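Local coordinates for protein phosphinothricin N-acetyltransferase (Brucella ovis, PDB 5DWN) that binds acetyl coenzyme A and probably transfers its acetyl group to an acceptor, perhaps the amino group of phosphinothricin, at residues A[72-77]-A[93-98]; A[88-93]-A[120-125]. All coordinates share one frame; numbering follows the deposited sequence.

Contact 1 (A[72-77]-A[93-98]); sequences LGYAYA and SIYIAP. With ACO (acetyl coenzyme *a), chain E.
Tyr74 and Tyr95 pair across two antiparallel strands as a hydrogen-bonded pair, Tyr74 N giving to Tyr95 O at 2.9 Å and Tyr95 N answering to Tyr74 O. Their side chains run alongside one another on the same face of the sheet. The ring planes differ by only 22° but are slid so far apart that they barely overlap; instead the hydroxyl end of Tyr74 lies beside the base of the other ring, its OH 3.3 Å from Tyr95 CD2. Tyr74 reaches this place because CG sits between the backbone N and the carbonyl carbon (chi1 66°). Tyr76, with nearly the same chi1, turns a ring face toward Ser93, whose CB makes a CH-pi contact over it, 3.9 Å from the ring centroid of Tyr76. On the other face of the sheet Ala75 CB packs against Ile94 CB, while Ile96 CD1 lies 3.8 Å from the CA of Gly73, where the absence of a side chain leaves room for it. This is the hairpin of strands 70-79 and 89-96 in the GNAT fold, and the edge of 93-96 turned from its partner carries acetyl coenzyme A like a further strand. Ile94 N donates to the acetyl O of the cofactor, Ile94 O accepts from its N4P at 2.9 Å, and Ile96 N donates to its O9P at 2.8 Å. The pantetheine also passes over one face of the Tyr95 ring, N4P lying above the plane toward the rim. Further out, Tyr27 of helix 20-33 meets Tyr95 edge-to-face, Phe55 stacks on Tyr76, and Leu109 of helix 105-119 packs on Ile94 and Ile96.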
ATOM      1  N   LEU A  72      -6.950  -5.812  26.419  1.00 17.02           N
ATOM      2  CA  LEU A  72      -7.230  -7.064  25.722  1.00 19.54           C
ATOM      3  C   LEU A  72      -7.004  -6.983  24.218  1.00 13.99           C
ATOM      4  O   LEU A  72      -6.956  -8.021  23.546  1.00 15.95           O
ATOM      5  CB  LEU A  72      -8.679  -7.489  25.983  1.00 24.00           C
ATOM      6  CG  LEU A  72      -9.092  -7.467  27.452  1.00 24.50           C
ATOM      7  CD1 LEU A  72     -10.568  -7.819  27.617  1.00 30.23           C
ATOM      8  CD2 LEU A  72      -8.204  -8.408  28.238  1.00 30.71           C
ATOM      9  N   GLY A  73      -6.884  -5.790  23.668  1.00 13.22           N
ATOM     10  CA  GLY A  73      -6.763  -5.656  22.229  1.00 14.30           C
ATOM     11  C   GLY A  73      -6.577  -4.188  21.919  1.00 15.40           C
ATOM     12  O   GLY A  73      -6.800  -3.322  22.767  1.00 15.21           O
ATOM     13  N   TYR A  74      -6.140  -3.918  20.691  1.00 12.90           N
ATOM     14  CA  TYR A  74      -5.998  -2.533  20.267  1.00 12.41           C
ATOM     15  C   TYR A  74      -6.315  -2.439  18.788  1.00 14.69           C
ATOM     16  O   TYR A  74      -6.343  -3.438  18.071  1.00 12.54           O
ATOM     17  CB  TYR A  74      -4.593  -1.992  20.542  1.00 11.05           C
ATOM     18  CG  TYR A  74      -3.525  -2.675  19.714  1.00 10.44           C
ATOM     19  CD1 TYR A  74      -2.902  -3.836  20.164  1.00 12.13           C
ATOM     20  CD2 TYR A  74      -3.138  -2.157  18.476  1.00 14.26           C
ATOM     21  CE1 TYR A  74      -1.915  -4.466  19.396  1.00 12.32           C
ATOM     22  CE2 TYR A  74      -2.159  -2.789  17.705  1.00 13.79           C
ATOM     23  CZ  TYR A  74      -1.547  -3.932  18.178  1.00 13.85           C
ATOM     24  OH  TYR A  74      -0.575  -4.547  17.416  1.00 13.60           O
ATOM     25  N   ALA A  75      -6.558  -1.207  18.350  1.00 13.17           N
ATOM     26  CA  ALA A  75      -6.858  -0.919  16.963  1.00 11.03           C
ATOM     27  C   ALA A  75      -6.425   0.508  16.684  1.00 15.43           C
ATOM     28  O   ALA A  75      -6.491   1.380  17.558  1.00 15.29           O
ATOM     29  CB  ALA A  75      -8.359  -1.093  16.655  1.00 11.88           C
ATOM     30  N   TYR A  76      -5.990   0.747  15.460  1.00 12.46           N
ATOM     31  CA  TYR A  76      -5.637   2.108  15.103  1.00 14.20           C
ATOM     32  C   TYR A  76      -5.861   2.286  13.614  1.00 12.75           C
ATOM     33  O   TYR A  76      -5.995   1.320  12.858  1.00 15.07           O
ATOM     34  CB  TYR A  76      -4.179   2.434  15.470  1.00 12.56           C
ATOM     35  CG  TYR A  76      -3.158   1.634  14.690  1.00 17.61           C
ATOM     36  CD1 TYR A  76      -2.674   2.077  13.446  1.00 16.75           C
ATOM     37  CD2 TYR A  76      -2.649   0.441  15.199  1.00 17.37           C
ATOM     38  CE1 TYR A  76      -1.717   1.334  12.740  1.00 17.75           C
ATOM     39  CE2 TYR A  76      -1.706  -0.291  14.503  1.00 17.50           C
ATOM     40  CZ  TYR A  76      -1.239   0.152  13.276  1.00 19.52           C
ATOM     41  OH  TYR A  76      -0.290  -0.608  12.601  1.00 19.96           O
ATOM     42  N   ALA A  77      -5.869   3.539  13.204  1.00 11.97           N
ATOM     43  CA  ALA A  77      -5.934   3.897  11.804  1.00 11.19           C
ATOM     44  C   ALA A  77      -4.641   4.583  11.410  1.00  9.79           C
ATOM     45  O   ALA A  77      -3.926   5.135  12.248  1.00 15.33           O
ATOM     46  CB  ALA A  77      -7.123   4.828  11.531  1.00 21.73           C
ATOM     47  N   SER A  93      -6.036  -1.266  11.464  1.00  9.01           N
ATOM     48  CA  SER A  93      -5.287  -2.421  11.947  1.00 13.14           C
ATOM     49  C   SER A  93      -5.852  -2.781  13.306  1.00 14.57           C
ATOM     50  O   SER A  93      -6.141  -1.886  14.100  1.00 14.65           O
ATOM     51  CB  SER A  93      -3.764  -2.132  12.077  1.00 20.57           C
ATOM     52  OG  SER A  93      -3.218  -1.585  10.875  1.00 19.88           O
ATOM     53  N   ILE A  94      -6.005  -4.072  13.589  1.00 10.08           N
ATOM     54  CA  ILE A  94      -6.583  -4.457  14.874  1.00  9.36           C
ATOM     55  C   ILE A  94      -6.003  -5.791  15.295  1.00 13.54           C
ATOM     56  O   ILE A  94      -5.836  -6.696  14.473  1.00 11.96           O
ATOM     57  CB  ILE A  94      -8.121  -4.494  14.796  1.00 13.48           C
ATOM     58  CG1 ILE A  94      -8.739  -5.000  16.103  1.00 18.25           C
ATOM     59  CG2 ILE A  94      -8.568  -5.371  13.655  1.00 13.68           C
ATOM     60  CD1 ILE A  94     -10.207  -4.624  16.222  1.00 27.28           C
ATOM     61  N   TYR A  95      -5.663  -5.889  16.583  1.00 10.90           N
ATOM     62  CA  TYR A  95      -5.044  -7.073  17.164  1.00 13.22           C
ATOM     63  C   TYR A  95      -5.663  -7.331  18.529  1.00 14.84           C
ATOM     64  O   TYR A  95      -5.693  -6.432  19.372  1.00 17.64           O
ATOM     65  CB  TYR A  95      -3.533  -6.896  17.307  1.00 10.50           C
ATOM     66  CG  TYR A  95      -2.836  -6.922  15.978  1.00 16.02           C
ATOM     67  CD1 TYR A  95      -2.319  -8.102  15.489  1.00 16.31           C
ATOM     68  CD2 TYR A  95      -2.742  -5.778  15.182  1.00 14.07           C
ATOM     69  CE1 TYR A  95      -1.697  -8.156  14.260  1.00 10.73           C
ATOM     70  CE2 TYR A  95      -2.107  -5.826  13.937  1.00 18.09           C
ATOM     71  CZ  TYR A  95      -1.600  -7.024  13.491  1.00 20.43           C
ATOM     72  OH  TYR A  95      -0.979  -7.125  12.269  1.00 23.63           O
ATOM     73  N   ILE A  96      -6.115  -8.561  18.751  1.00 13.80           N
ATOM     74  CA  ILE A  96      -6.767  -8.969  19.996  1.00 12.36           C
ATOM     75  C   ILE A  96      -5.905 -10.040  20.654  1.00 22.80           C
ATOM     76  O   ILE A  96      -5.361 -10.909  19.964  1.00 18.71           O
ATOM     77  CB  ILE A  96      -8.186  -9.501  19.715  1.00 12.72           C
ATOM     78  CG1 ILE A  96      -9.020  -8.457  18.966  1.00 14.98           C
ATOM     79  CG2 ILE A  96      -8.903  -9.942  21.013  1.00 13.77           C
ATOM     80  CD1 ILE A  96      -9.302  -7.177  19.795  1.00 17.45           C
ATOM     81  N   ALA A  97      -5.751  -9.966  21.971  1.00 14.65           N
ATOM     82  CA  ALA A  97      -4.968 -10.983  22.667  1.00 15.00           C
ATOM     83  C   ALA A  97      -5.616 -12.356  22.476  1.00 15.88           C
ATOM     84  O   ALA A  97      -6.841 -12.458  22.447  1.00 18.11           O
ATOM     85  CB  ALA A  97      -4.855 -10.657  24.162  1.00 15.76           C
ATOM     86  N   PRO A  98      -4.823 -13.430  22.340  1.00 20.71           N
ATOM     87  CA  PRO A  98      -5.415 -14.763  22.082  1.00 27.00           C
ATOM     88  C   PRO A  98      -6.522 -15.185  23.038  1.00 30.68           C
ATOM     89  O   PRO A  98      -7.581 -15.655  22.595  1.00 26.88           O
ATOM     90  CB  PRO A  98      -4.201 -15.696  22.195  1.00 34.42           C
ATOM     91  CG  PRO A  98      -3.053 -14.853  21.869  1.00 29.98           C
ATOM     92  CD  PRO A  98      -3.358 -13.486  22.407  1.00 20.45           C
TER
HETATM   93  N1A ACO E 200     -14.569 -17.720  11.967  1.00 38.97           N
HETATM   94  C2A ACO E 200     -15.750 -17.196  11.623  1.00 41.36           C
HETATM   95  N3A ACO E 200     -16.301 -16.042  12.013  1.00 45.63           N
HETATM   96  C4A ACO E 200     -15.501 -15.393  12.865  1.00 34.70           C
HETATM   97  C5A ACO E 200     -14.263 -15.814  13.323  1.00 32.35           C
HETATM   98  C6A ACO E 200     -13.783 -17.042  12.828  1.00 33.53           C
HETATM   99  N6A ACO E 200     -12.582 -17.548  13.125  1.00 34.99           N
HETATM  100  N7A ACO E 200     -13.720 -14.887  14.200  1.00 32.58           N
HETATM  101  C8A ACO E 200     -14.623 -13.937  14.243  1.00 34.70           C
HETATM  102  N9A ACO E 200     -15.722 -14.175  13.462  1.00 31.16           N
HETATM  103  C1B ACO E 200     -16.880 -13.297  13.309  1.00 30.12           C
HETATM  104  C2B ACO E 200     -17.767 -13.228  14.557  1.00 33.72           C
HETATM  105  O2B ACO E 200     -18.825 -14.180  14.509  1.00 39.70           O
HETATM  106  C3B ACO E 200     -18.300 -11.800  14.459  1.00 31.80           C
HETATM  107  O3B ACO E 200     -19.430 -11.714  13.565  1.00 50.15           O
HETATM  108  P3B ACO E 200     -20.968 -11.586  14.059  1.00 52.79           P
HETATM  109  O7A ACO E 200     -21.847 -11.443  12.859  1.00 59.63           O
HETATM  110  O8A ACO E 200     -21.208 -12.867  14.869  1.00 59.94           O
HETATM  111  O9A ACO E 200     -21.042 -10.386  14.996  1.00 53.56           O
HETATM  112  C4B ACO E 200     -17.134 -11.018  13.850  1.00 26.92           C
HETATM  113  O4B ACO E 200     -16.405 -11.984  13.061  1.00 24.23           O
HETATM  114  C5B ACO E 200     -16.215 -10.359  14.849  1.00 22.66           C
HETATM  115  O5B ACO E 200     -15.914 -11.318  15.883  1.00 27.02           O
HETATM  116  P1A ACO E 200     -14.971 -10.996  17.102  1.00 31.85           P
HETATM  117  O1A ACO E 200     -15.148 -11.925  18.241  1.00 34.05           O
HETATM  118  O2A ACO E 200     -15.135  -9.566  17.508  1.00 18.24           O
HETATM  119  O3A ACO E 200     -13.486 -11.096  16.540  1.00 30.06           O
HETATM  120  P2A ACO E 200     -12.104 -10.986  17.320  1.00 23.84           P
HETATM  121  O4A ACO E 200     -12.336 -10.352  18.628  1.00 24.60           O
HETATM  122  O5A ACO E 200     -11.531 -12.395  17.471  1.00 23.36           O
HETATM  123  O6A ACO E 200     -11.180 -10.125  16.362  1.00 29.68           O
HETATM  124  CBP ACO E 200      -9.337 -10.543  14.847  1.00 22.21           C
HETATM  125  CCP ACO E 200     -10.836 -10.698  15.100  1.00 23.00           C
HETATM  126  CDP ACO E 200      -9.010 -11.126  13.469  1.00 27.18           C
HETATM  127  CEP ACO E 200      -8.983  -9.049  14.875  1.00 17.27           C
HETATM  128  CAP ACO E 200      -8.549 -11.289  15.954  1.00 21.38           C
HETATM  129  OAP ACO E 200      -8.883 -12.662  15.921  1.00 23.11           O
HETATM  130  C9P ACO E 200      -7.039 -11.126  15.920  1.00 19.15           C
HETATM  131  O9P ACO E 200      -6.514 -10.219  16.560  1.00 17.23           O
HETATM  132  N8P ACO E 200      -6.364 -11.998  15.164  1.00 18.25           N
HETATM  133  C7P ACO E 200      -4.909 -12.088  15.153  1.00 22.16           C
HETATM  134  C6P ACO E 200      -4.254 -10.776  14.760  1.00 23.79           C
HETATM  135  C5P ACO E 200      -4.607 -10.357  13.355  1.00 22.38           C
HETATM  136  O5P ACO E 200      -4.587 -11.157  12.426  1.00 22.59           O
HETATM  137  N4P ACO E 200      -4.910  -9.074  13.183  1.00 21.26           N
HETATM  138  C3P ACO E 200      -5.152  -8.498  11.868  1.00 20.74           C
HETATM  139  C2P ACO E 200      -6.633  -8.365  11.585  1.00 17.94           C
HETATM  140  S1P ACO E 200      -6.986  -7.720   9.912  1.00 23.22           S
HETATM  141  C   ACO E 200      -6.631  -5.994  10.014  1.00 20.68           C
HETATM  142  O   ACO E 200      -6.171  -5.482  10.996  1.00 19.57           O
HETATM  143  CH3 ACO E 200      -6.902  -5.266   8.730  1.00 15.86           C

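Contact 2 (A[88-93]-A[120-125]); sequences WLAEDS and LGFRQL. With ACO (acetyl coenzyme *a), chain E.
Phe122 folds its ring against the start of strand 89-96. Its CB lies 3.8 Å from Trp88 O; from there CG turns anti to the carbonyl carbon (chi1 -75°), bringing CD1 to 3.5 Å from Trp88 C, with Leu89 N in plane at the ring edge. CE1 reaches on to Leu89 O and to Ala90 CB, and that methyl makes a CH-pi contact over one ring face, 4.0 Å from the ring centroid of Phe122. Ile117 of helix 105-119 and Tyr79 add further packing around Phe122. The two segments meet where a beta-alpha-beta unit, strand 89-96, helix 105-119 and strand 124-129, returns to the sheet as a parallel neighbour; Gly121, at positive phi, ends the helix in a Schellman motif. Trp88 O is gripped twice, by Arg123 N at 2.8 Å on a lone pair in the carbonyl plane and by the longer bond from Gln124 N. Ala90 N then donates to Gln124 O at 3.0 Å. Beyond this point Leu125 CD1 lies 3.6 Å from Ala90 O, and the side chain of Leu125 crosses that of Asp92 at about a right angle. Asp92 OD1 is hydrogen-bonded to His142 NE2, while the backbone O of Asp92 lies 3.4 Å from the CH3 of acetyl coenzyme A. Glu91, turned from this contact, makes a salt bridge to Arg81 of the second subunit.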
ATOM      1  N   TRP A  88      -8.125  11.265   2.042  1.00 15.67           N
ATOM      2  CA  TRP A  88      -9.432  10.862   2.558  1.00 20.03           C
ATOM      3  C   TRP A  88      -9.554   9.345   2.688  1.00 16.32           C
ATOM      4  O   TRP A  88     -10.656   8.825   2.901  1.00 15.47           O
ATOM      5  CB  TRP A  88     -10.559  11.409   1.668  1.00 17.53           C
ATOM      6  CG  TRP A  88     -10.680  12.899   1.722  1.00 19.87           C
ATOM      7  CD1 TRP A  88     -11.454  13.631   2.575  1.00 21.00           C
ATOM      8  CD2 TRP A  88     -10.002  13.844   0.880  1.00 20.93           C
ATOM      9  NE1 TRP A  88     -11.289  14.978   2.325  1.00 24.47           N
ATOM     10  CE2 TRP A  88     -10.407  15.133   1.288  1.00 23.73           C
ATOM     11  CE3 TRP A  88      -9.086  13.723  -0.172  1.00 21.99           C
ATOM     12  CZ2 TRP A  88      -9.934  16.294   0.676  1.00 23.35           C
ATOM     13  CZ3 TRP A  88      -8.617  14.883  -0.784  1.00 24.10           C
ATOM     14  CH2 TRP A  88      -9.039  16.148  -0.355  1.00 28.05           C
ATOM     15  N   LEU A  89      -8.448   8.631   2.534  1.00 14.16           N
ATOM     16  CA  LEU A  89      -8.404   7.183   2.639  1.00 12.39           C
ATOM     17  C   LEU A  89      -7.583   6.828   3.869  1.00 11.59           C
ATOM     18  O   LEU A  89      -6.432   7.260   3.992  1.00 16.34           O
ATOM     19  CB  LEU A  89      -7.766   6.578   1.386  1.00 15.50           C
ATOM     20  CG  LEU A  89      -7.433   5.085   1.409  1.00 17.91           C
ATOM     21  CD1 LEU A  89      -8.726   4.307   1.408  1.00 11.61           C
ATOM     22  CD2 LEU A  89      -6.564   4.688   0.217  1.00 17.67           C
ATOM     23  N   ALA A  90      -8.175   6.070   4.784  1.00 10.99           N
ATOM     24  CA  ALA A  90      -7.460   5.558   5.945  1.00 13.57           C
ATOM     25  C   ALA A  90      -7.460   4.037   5.884  1.00 15.50           C
ATOM     26  O   ALA A  90      -8.224   3.434   5.135  1.00 16.26           O
ATOM     27  CB  ALA A  90      -8.096   6.040   7.259  1.00 11.91           C
ATOM     28  N   GLU A  91      -6.579   3.418   6.676  1.00 14.40           N
ATOM     29  CA  GLU A  91      -6.458   1.968   6.766  1.00  8.76           C
ATOM     30  C   GLU A  91      -6.615   1.575   8.234  1.00 14.93           C
ATOM     31  O   GLU A  91      -6.155   2.309   9.108  1.00 14.12           O
ATOM     32  CB  GLU A  91      -5.069   1.512   6.221  1.00 13.29           C
ATOM     33  CG  GLU A  91      -4.693   0.052   6.503  1.00 23.07           C
ATOM     34  CD  GLU A  91      -3.376  -0.386   5.834  1.00 26.58           C
ATOM     35  OE1 GLU A  91      -2.783   0.413   5.065  1.00 21.55           O
ATOM     36  OE2 GLU A  91      -2.946  -1.541   6.077  1.00 19.97           O
ATOM     37  N   ASP A  92      -7.259   0.435   8.527  1.00 11.33           N
ATOM     38  CA  ASP A  92      -7.411   0.013   9.923  1.00  9.50           C
ATOM     39  C   ASP A  92      -6.509  -1.183  10.220  1.00 12.42           C
ATOM     40  O   ASP A  92      -6.201  -1.984   9.336  1.00 14.35           O
ATOM     41  CB  ASP A  92      -8.880  -0.325  10.283  1.00 10.25           C
ATOM     42  CG  ASP A  92      -9.400  -1.614   9.609  1.00 17.46           C
ATOM     43  OD1 ASP A  92      -9.530  -2.677  10.275  1.00 16.11           O
ATOM     44  OD2 ASP A  92      -9.707  -1.555   8.405  1.00 20.53           O
ATOM     45  N   SER A  93      -6.036  -1.266  11.464  1.00  9.01           N
ATOM     46  CA  SER A  93      -5.287  -2.421  11.947  1.00 13.14           C
ATOM     47  C   SER A  93      -5.852  -2.781  13.306  1.00 14.57           C
ATOM     48  O   SER A  93      -6.141  -1.886  14.100  1.00 14.65           O
ATOM     49  CB  SER A  93      -3.764  -2.132  12.077  1.00 20.57           C
ATOM     50  OG  SER A  93      -3.218  -1.585  10.875  1.00 19.88           O
ATOM     51  N   LEU A 120     -13.586  12.252  11.682  1.00 19.44           N
ATOM     52  CA  LEU A 120     -12.492  13.073  11.189  1.00 24.58           C
ATOM     53  C   LEU A 120     -12.649  13.457   9.719  1.00 25.06           C
ATOM     54  O   LEU A 120     -11.813  14.202   9.202  1.00 24.47           O
ATOM     55  CB  LEU A 120     -11.163  12.344  11.418  1.00 20.96           C
ATOM     56  CG  LEU A 120     -10.719  12.212  12.886  1.00 21.28           C
ATOM     57  CD1 LEU A 120      -9.569  11.195  13.024  1.00 20.60           C
ATOM     58  CD2 LEU A 120     -10.314  13.559  13.475  1.00 20.41           C
ATOM     59  N   GLY A 121     -13.692  12.973   9.043  1.00 23.24           N
ATOM     60  CA  GLY A 121     -13.962  13.322   7.657  1.00 20.53           C
ATOM     61  C   GLY A 121     -13.383  12.383   6.607  1.00 21.38           C
ATOM     62  O   GLY A 121     -13.451  12.698   5.412  1.00 22.38           O
ATOM     63  N   PHE A 122     -12.822  11.240   6.996  1.00 17.42           N
ATOM     64  CA  PHE A 122     -12.346  10.315   5.970  1.00 19.67           C
ATOM     65  C   PHE A 122     -13.535   9.788   5.159  1.00 17.42           C
ATOM     66  O   PHE A 122     -14.686   9.811   5.607  1.00 18.86           O
ATOM     67  CB  PHE A 122     -11.546   9.168   6.604  1.00 14.85           C
ATOM     68  CG  PHE A 122     -10.158   9.583   7.046  1.00 14.16           C
ATOM     69  CD1 PHE A 122      -9.075   9.472   6.185  1.00 14.10           C
ATOM     70  CD2 PHE A 122      -9.949  10.108   8.319  1.00 13.66           C
ATOM     71  CE1 PHE A 122      -7.802   9.881   6.583  1.00 14.71           C
ATOM     72  CE2 PHE A 122      -8.672  10.513   8.734  1.00 18.19           C
ATOM     73  CZ  PHE A 122      -7.602  10.402   7.868  1.00 17.32           C
ATOM     74  N   ARG A 123     -13.255   9.331   3.937  1.00 18.50           N
ATOM     75  CA  ARG A 123     -14.312   8.831   3.066  1.00 18.96           C
ATOM     76  C   ARG A 123     -14.222   7.341   2.774  1.00 15.83           C
ATOM     77  O   ARG A 123     -15.230   6.750   2.373  1.00 15.63           O
ATOM     78  CB  ARG A 123     -14.325   9.596   1.733  1.00 17.58           C
ATOM     79  CG  ARG A 123     -14.827  11.031   1.871  1.00 20.31           C
ATOM     80  CD  ARG A 123     -16.239  11.065   2.477  1.00 20.36           C
ATOM     81  NE  ARG A 123     -16.802  12.415   2.565  1.00 22.04           N
ATOM     82  CZ  ARG A 123     -17.415  13.039   1.561  1.00 25.96           C
ATOM     83  NH1 ARG A 123     -17.528  12.450   0.381  1.00 22.66           N
ATOM     84  NH2 ARG A 123     -17.904  14.259   1.737  1.00 27.88           N
ATOM     85  N   GLN A 124     -13.057   6.721   2.962  1.00 15.89           N
ATOM     86  CA  GLN A 124     -12.909   5.283   2.767  1.00 14.98           C
ATOM     87  C   GLN A 124     -12.021   4.736   3.868  1.00 14.76           C
ATOM     88  O   GLN A 124     -11.057   5.390   4.276  1.00 15.38           O
ATOM     89  CB  GLN A 124     -12.286   4.920   1.409  1.00 13.65           C
ATOM     90  CG  GLN A 124     -13.042   5.462   0.194  1.00 15.80           C
ATOM     91  CD  GLN A 124     -14.339   4.728  -0.089  1.00 16.53           C
ATOM     92  OE1 GLN A 124     -14.531   3.588   0.343  1.00 20.06           O
ATOM     93  NE2 GLN A 124     -15.240   5.377  -0.829  1.00 16.33           N
ATOM     94  N   LEU A 125     -12.356   3.542   4.354  1.00 13.98           N
ATOM     95  CA  LEU A 125     -11.526   2.842   5.322  1.00 14.92           C
ATOM     96  C   LEU A 125     -11.132   1.522   4.690  1.00 13.19           C
ATOM     97  O   LEU A 125     -12.006   0.750   4.286  1.00 14.31           O
ATOM     98  CB  LEU A 125     -12.272   2.615   6.640  1.00 14.80           C
ATOM     99  CG  LEU A 125     -11.481   1.957   7.781  1.00 14.74           C
ATOM    100  CD1 LEU A 125     -10.173   2.714   8.058  1.00 10.98           C
ATOM    101  CD2 LEU A 125     -12.365   1.956   9.027  1.00 14.27           C
TER
HETATM  102  N1A ACO E 200     -14.569 -17.720  11.967  1.00 38.97           N
HETATM  103  C2A ACO E 200     -15.750 -17.196  11.623  1.00 41.36           C
HETATM  104  N3A ACO E 200     -16.301 -16.042  12.013  1.00 45.63           N
HETATM  105  C4A ACO E 200     -15.501 -15.393  12.865  1.00 34.70           C
HETATM  106  C5A ACO E 200     -14.263 -15.814  13.323  1.00 32.35           C
HETATM  107  C6A ACO E 200     -13.783 -17.042  12.828  1.00 33.53           C
HETATM  108  N6A ACO E 200     -12.582 -17.548  13.125  1.00 34.99           N
HETATM  109  N7A ACO E 200     -13.720 -14.887  14.200  1.00 32.58           N
HETATM  110  C8A ACO E 200     -14.623 -13.937  14.243  1.00 34.70           C
HETATM  111  N9A ACO E 200     -15.722 -14.175  13.462  1.00 31.16           N
HETATM  112  C1B ACO E 200     -16.880 -13.297  13.309  1.00 30.12           C
HETATM  113  C2B ACO E 200     -17.767 -13.228  14.557  1.00 33.72           C
HETATM  114  O2B ACO E 200     -18.825 -14.180  14.509  1.00 39.70           O
HETATM  115  C3B ACO E 200     -18.300 -11.800  14.459  1.00 31.80           C
HETATM  116  O3B ACO E 200     -19.430 -11.714  13.565  1.00 50.15           O
HETATM  117  P3B ACO E 200     -20.968 -11.586  14.059  1.00 52.79           P
HETATM  118  O7A ACO E 200     -21.847 -11.443  12.859  1.00 59.63           O
HETATM  119  O8A ACO E 200     -21.208 -12.867  14.869  1.00 59.94           O
HETATM  120  O9A ACO E 200     -21.042 -10.386  14.996  1.00 53.56           O
HETATM  121  C4B ACO E 200     -17.134 -11.018  13.850  1.00 26.92           C
HETATM  122  O4B ACO E 200     -16.405 -11.984  13.061  1.00 24.23           O
HETATM  123  C5B ACO E 200     -16.215 -10.359  14.849  1.00 22.66           C
HETATM  124  O5B ACO E 200     -15.914 -11.318  15.883  1.00 27.02           O
HETATM  125  P1A ACO E 200     -14.971 -10.996  17.102  1.00 31.85           P
HETATM  126  O1A ACO E 200     -15.148 -11.925  18.241  1.00 34.05           O
HETATM  127  O2A ACO E 200     -15.135  -9.566  17.508  1.00 18.24           O
HETATM  128  O3A ACO E 200     -13.486 -11.096  16.540  1.00 30.06           O
HETATM  129  P2A ACO E 200     -12.104 -10.986  17.320  1.00 23.84           P
HETATM  130  O4A ACO E 200     -12.336 -10.352  18.628  1.00 24.60           O
HETATM  131  O5A ACO E 200     -11.531 -12.395  17.471  1.00 23.36           O
HETATM  132  O6A ACO E 200     -11.180 -10.125  16.362  1.00 29.68           O
HETATM  133  CBP ACO E 200      -9.337 -10.543  14.847  1.00 22.21           C
HETATM  134  CCP ACO E 200     -10.836 -10.698  15.100  1.00 23.00           C
HETATM  135  CDP ACO E 200      -9.010 -11.126  13.469  1.00 27.18           C
HETATM  136  CEP ACO E 200      -8.983  -9.049  14.875  1.00 17.27           C
HETATM  137  CAP ACO E 200      -8.549 -11.289  15.954  1.00 21.38           C
HETATM  138  OAP ACO E 200      -8.883 -12.662  15.921  1.00 23.11           O
HETATM  139  C9P ACO E 200      -7.039 -11.126  15.920  1.00 19.15           C
HETATM  140  O9P ACO E 200      -6.514 -10.219  16.560  1.00 17.23           O
HETATM  141  N8P ACO E 200      -6.364 -11.998  15.164  1.00 18.25           N
HETATM  142  C7P ACO E 200      -4.909 -12.088  15.153  1.00 22.16           C
HETATM  143  C6P ACO E 200      -4.254 -10.776  14.760  1.00 23.79           C
HETATM  144  C5P ACO E 200      -4.607 -10.357  13.355  1.00 22.38           C
HETATM  145  O5P ACO E 200      -4.587 -11.157  12.426  1.00 22.59           O
HETATM  146  N4P ACO E 200      -4.910  -9.074  13.183  1.00 21.26           N
HETATM  147  C3P ACO E 200      -5.152  -8.498  11.868  1.00 20.74           C
HETATM  148  C2P ACO E 200      -6.633  -8.365  11.585  1.00 17.94           C
HETATM  149  S1P ACO E 200      -6.986  -7.720   9.912  1.00 23.22           S
HETATM  150  C   ACO E 200      -6.631  -5.994  10.014  1.00 20.68           C
HETATM  151  O   ACO E 200      -6.171  -5.482  10.996  1.00 19.57           O
HETATM  152  CH3 ACO E 200      -6.902  -5.266   8.730  1.00 15.86           C

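How the contacts relate
From the N terminus, the chain first lays down 72-77 and, after the connection to strand 89-96, whose first part lies in 88-93, pairs it antiparallel with 93-98, so contact 1 closes a hairpin. It then runs through the cofactor-binding turn and helix 105-119 before 120-125 comes back beside 88-93, where contact 2 closes a beta-alpha-beta crossover. The segments alternate along the chain, so the two closures cross, sharing Ser93. Strand 89-96 thus lies between strands 70-79 and 124-129, contact 1 joining its later part to the first and contact 2 its earlier part to the second. The centres lie about 17 Å apart, and both contacts touch acetyl coenzyme A; Ala77 CB packs 3.6 Å from Glu91 O.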